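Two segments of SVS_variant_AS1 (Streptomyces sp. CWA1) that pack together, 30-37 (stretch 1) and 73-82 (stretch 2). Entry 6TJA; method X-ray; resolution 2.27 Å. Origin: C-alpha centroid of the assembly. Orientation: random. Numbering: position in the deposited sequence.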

# COMPACT_ATOMS: atom_id res chain seq x y z
N LYS A 30 0.63 -13.28 -28.89
CA LYS A 30 1.72 -14.13 -29.42
C LYS A 30 2.97 -13.78 -28.61
O LYS A 30 3.60 -14.68 -28.05
CB LYS A 30 1.95 -13.89 -30.91
CG LYS A 30 1.98 -15.13 -31.77
CD LYS A 30 2.96 -15.06 -32.93
CE LYS A 30 3.06 -16.38 -33.68
NZ LYS A 30 3.70 -16.23 -35.00
N ARG A 31 3.29 -12.49 -28.53
CA ARG A 31 4.45 -11.98 -27.74
C ARG A 31 4.30 -12.42 -26.28
O ARG A 31 5.32 -12.80 -25.67
CB ARG A 31 4.57 -10.48 -27.94
CG ARG A 31 4.86 -10.11 -29.39
CD ARG A 31 4.79 -8.61 -29.60
NE ARG A 31 5.79 -7.90 -28.82
CZ ARG A 31 5.84 -6.58 -28.67
NH1 ARG A 31 4.92 -5.79 -29.19
NH2 ARG A 31 6.82 -6.05 -27.97
N ALA A 32 3.07 -12.41 -25.74
CA ALA A 32 2.78 -12.77 -24.32
C ALA A 32 3.11 -14.25 -24.10
O ALA A 32 3.78 -14.57 -23.12
CB ALA A 32 1.35 -12.44 -23.97
N VAL A 33 2.72 -15.08 -25.05
CA VAL A 33 2.97 -16.49 -25.00
C VAL A 33 4.46 -16.75 -25.06
O VAL A 33 4.92 -17.61 -24.38
CB VAL A 33 2.25 -17.22 -26.11
CG1 VAL A 33 2.72 -18.65 -26.17
CG2 VAL A 33 0.76 -17.17 -25.87
N GLU A 34 5.20 -16.01 -25.86
CA GLU A 34 6.63 -16.26 -25.87
C GLU A 34 7.30 -15.81 -24.60
O GLU A 34 8.14 -16.49 -24.11
CB GLU A 34 7.38 -15.86 -27.16
CG GLU A 34 7.11 -14.53 -27.81
CD GLU A 34 7.21 -14.53 -29.35
OE1 GLU A 34 7.07 -15.58 -30.00
OE2 GLU A 34 7.41 -13.45 -29.92
N TRP A 35 6.93 -14.66 -24.07
CA TRP A 35 7.48 -14.16 -22.78
C TRP A 35 7.27 -15.20 -21.68
O TRP A 35 8.21 -15.41 -20.87
CB TRP A 35 6.85 -12.84 -22.36
CG TRP A 35 7.27 -12.32 -21.03
CD1 TRP A 35 8.29 -11.45 -20.77
CD2 TRP A 35 6.65 -12.60 -19.76
NE1 TRP A 35 8.34 -11.17 -19.43
CE2 TRP A 35 7.34 -11.86 -18.79
CE3 TRP A 35 5.54 -13.34 -19.37
CZ2 TRP A 35 6.99 -11.88 -17.44
CZ3 TRP A 35 5.17 -13.35 -18.04
CH2 TRP A 35 5.89 -12.63 -17.09
N ILE A 36 6.07 -15.78 -21.63
CA ILE A 36 5.63 -16.77 -20.60
C ILE A 36 6.59 -17.96 -20.63
O ILE A 36 7.05 -18.34 -19.55
CB ILE A 36 4.17 -17.21 -20.80
CG1 ILE A 36 3.18 -16.08 -20.51
CG2 ILE A 36 3.85 -18.42 -19.95
CD1 ILE A 36 1.75 -16.41 -20.86
N ARG A 37 6.88 -18.51 -21.82
CA ARG A 37 7.78 -19.68 -22.03
C ARG A 37 9.20 -19.34 -21.54
O ARG A 37 9.81 -20.21 -20.88
CB ARG A 37 7.73 -20.13 -23.50
CG ARG A 37 6.33 -20.55 -23.93
CD ARG A 37 6.19 -21.40 -25.19
NE ARG A 37 5.21 -22.42 -24.84
CZ ARG A 37 4.04 -22.67 -25.44
NH1 ARG A 37 3.68 -21.99 -26.52
NH2 ARG A 37 3.27 -23.63 -24.95
N LEU A 73 0.50 -2.31 -24.02
CA LEU A 73 -0.58 -3.31 -23.84
C LEU A 73 0.07 -4.65 -23.52
O LEU A 73 -0.54 -5.43 -22.76
CB LEU A 73 -1.45 -3.39 -25.10
CG LEU A 73 -2.57 -4.41 -25.05
CD1 LEU A 73 -3.49 -4.15 -23.85
CD2 LEU A 73 -3.36 -4.41 -26.33
N LEU A 74 1.24 -4.93 -24.09
CA LEU A 74 1.95 -6.20 -23.80
C LEU A 74 2.35 -6.21 -22.32
O LEU A 74 2.04 -7.19 -21.65
CB LEU A 74 3.17 -6.38 -24.70
CG LEU A 74 4.05 -7.58 -24.36
CD1 LEU A 74 3.23 -8.86 -24.33
CD2 LEU A 74 5.22 -7.68 -25.34
N ALA A 75 3.03 -5.17 -21.86
CA ALA A 75 3.61 -5.13 -20.49
C ALA A 75 2.47 -5.29 -19.46
O ALA A 75 2.59 -6.15 -18.57
CB ALA A 75 4.37 -3.85 -20.31
N THR A 76 1.38 -4.54 -19.62
CA THR A 76 0.23 -4.62 -18.69
C THR A 76 -0.41 -6.01 -18.82
O THR A 76 -0.69 -6.60 -17.78
CB THR A 76 -0.72 -3.44 -18.92
OG1 THR A 76 -1.12 -3.50 -20.29
CG2 THR A 76 -0.06 -2.11 -18.63
N SER A 77 -0.56 -6.55 -20.03
CA SER A 77 -1.09 -7.93 -20.23
C SER A 77 -0.21 -8.96 -19.49
O SER A 77 -0.76 -9.84 -18.86
CB SER A 77 -1.24 -8.27 -21.68
OG SER A 77 -2.33 -7.56 -22.25
N LEU A 78 1.11 -8.84 -19.54
CA LEU A 78 2.02 -9.77 -18.80
C LEU A 78 1.67 -9.80 -17.31
O LEU A 78 1.57 -10.91 -16.73
CB LEU A 78 3.47 -9.32 -19.01
CG LEU A 78 3.98 -9.43 -20.45
CD1 LEU A 78 5.47 -9.16 -20.50
CD2 LEU A 78 3.67 -10.80 -21.03
N PHE A 79 1.48 -8.65 -16.68
CA PHE A 79 1.15 -8.62 -15.24
C PHE A 79 -0.16 -9.36 -15.01
O PHE A 79 -0.34 -9.87 -13.92
CB PHE A 79 1.01 -7.23 -14.63
CG PHE A 79 0.59 -7.31 -13.18
CD1 PHE A 79 1.49 -7.74 -12.21
CD2 PHE A 79 -0.69 -7.00 -12.79
CE1 PHE A 79 1.12 -7.81 -10.88
CE2 PHE A 79 -1.08 -7.16 -11.47
CZ PHE A 79 -0.17 -7.57 -10.51
N VAL A 80 -1.09 -9.36 -15.96
CA VAL A 80 -2.37 -10.09 -15.73
C VAL A 80 -2.08 -11.60 -15.72
O VAL A 80 -2.70 -12.30 -14.86
CB VAL A 80 -3.49 -9.74 -16.71
CG1 VAL A 80 -4.71 -10.66 -16.50
CG2 VAL A 80 -3.89 -8.28 -16.60
N TYR A 81 -1.18 -12.08 -16.60
CA TYR A 81 -0.73 -13.50 -16.60
C TYR A 81 -0.09 -13.82 -15.24
O TYR A 81 -0.44 -14.83 -14.55
CB TYR A 81 0.23 -13.80 -17.75
CG TYR A 81 -0.42 -13.94 -19.11
CD1 TYR A 81 -1.15 -15.07 -19.43
CD2 TYR A 81 -0.32 -12.95 -20.06
CE1 TYR A 81 -1.76 -15.20 -20.67
CE2 TYR A 81 -0.90 -13.08 -21.31
CZ TYR A 81 -1.63 -14.21 -21.61
OH TYR A 81 -2.24 -14.31 -22.81
N TRP A 82 0.87 -12.98 -14.88
CA TRP A 82 1.64 -13.08 -13.62
C TRP A 82 0.68 -13.20 -12.45
O TRP A 82 0.87 -14.07 -11.64
CB TRP A 82 2.54 -11.87 -13.43
CG TRP A 82 3.44 -12.04 -12.25
CD1 TRP A 82 4.67 -12.63 -12.21
CD2 TRP A 82 3.14 -11.63 -10.92
NE1 TRP A 82 5.18 -12.57 -10.95
CE2 TRP A 82 4.24 -11.99 -10.13
CE3 TRP A 82 2.05 -10.99 -10.33
CZ2 TRP A 82 4.28 -11.72 -8.76
CZ3 TRP A 82 2.08 -10.76 -8.97
CH2 TRP A 82 3.18 -11.10 -8.21

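At the centre of the contact lies Ala32, buried, with its CA-to-CB bond directed toward the second helix. Here the backbones come nearest, Ala32 CA lying 6.3 Å from Leu78 CA, and a single methyl group fits the narrow space. The two helical segments, residues 30-37 and 73-82, cross at 51° between their N-to-C directions, with their axes 10.0 Å apart at closest approach, and bury 427 Å² between them. The contact is built from apolar packing, mostly between side chains; no hydrogen bond passes from one helix to the other. Three side chains of the second helix converge on the Ala32 methyl: Ala32 CB is 4.1 Å from Leu74 CD1, 4.1 Å from Leu78 CD2 and 3.5 Å from Tyr81 CE2. Leu74, Leu78 and Tyr81 are spaced four and three residues apart, so successive helical turns bring all three to the same side. Leu78 CD2 also reaches the backbone of the first helix, 3.9 Å from Ala32 CA, and Leu74 CD1 sits 3.8 Å from Ala32 N, so the leucines pack against main chain as well as side chain.

One turn on from Arg31 and Ala32, Trp35 and Ile36 extend the apolar surface. Trp35, with chi1 in the t well, presents a face of its indole to Leu78: Leu78 CD1 stands 3.5 Å from the centroid of the five-membered ring formed by Trp35 CG, CD1, NE1, CE2 and CD2, only 1° off the ring normal, a nearly ideal CH-pi contact. The other methyl of the same leucine touches the six-membered part, with Leu78 CD2 3.6 Å from Trp35 CE3. One methyl of the branched side chain thus sits over the indole face and the other just outside the ring outline at CE3, while Trp35 NE1 is hydrogen-bonded elsewhere in the structure.

A second CH-pi contact joins Ile36 and Tyr81. Ile36 adopts m and t for chi1 and chi2, which carries its terminal methyl out over the phenol ring: Ile36 CD1 is 3.7 Å from the centroid of the Tyr81 ring, 17° off its normal, and 3.5 Å from Tyr81 CD1. Tyr81 therefore offers a ring face to Ile36 while its CE2 atom meets Ala32, and its hydroxyl is hydrogen-bonded elsewhere in the structure, so this polar atom is satisfied although the residue is buried.

Toward the N-terminal end of both segments, the packing meets its polar edge at Arg31. Its side chain, partly exposed, runs past Leu74, and Leu74 CD2 lies over one face of the guanidinium, 3.5 Å from Arg31 NH2. The flat face of that group can rest on a methyl while its nitrogens bond in the plane; both NH1 and NH2 find hydrogen-bond partners just outside the segments. Leu74 serves two neighbours: CD1 packs against Ala32, and both methyls lie near Arg31, CD2 against its guanidinium. Away from the contact, Lys30, Glu34 and Arg37 are exposed and poorly ordered, and none of the three touches the second helix.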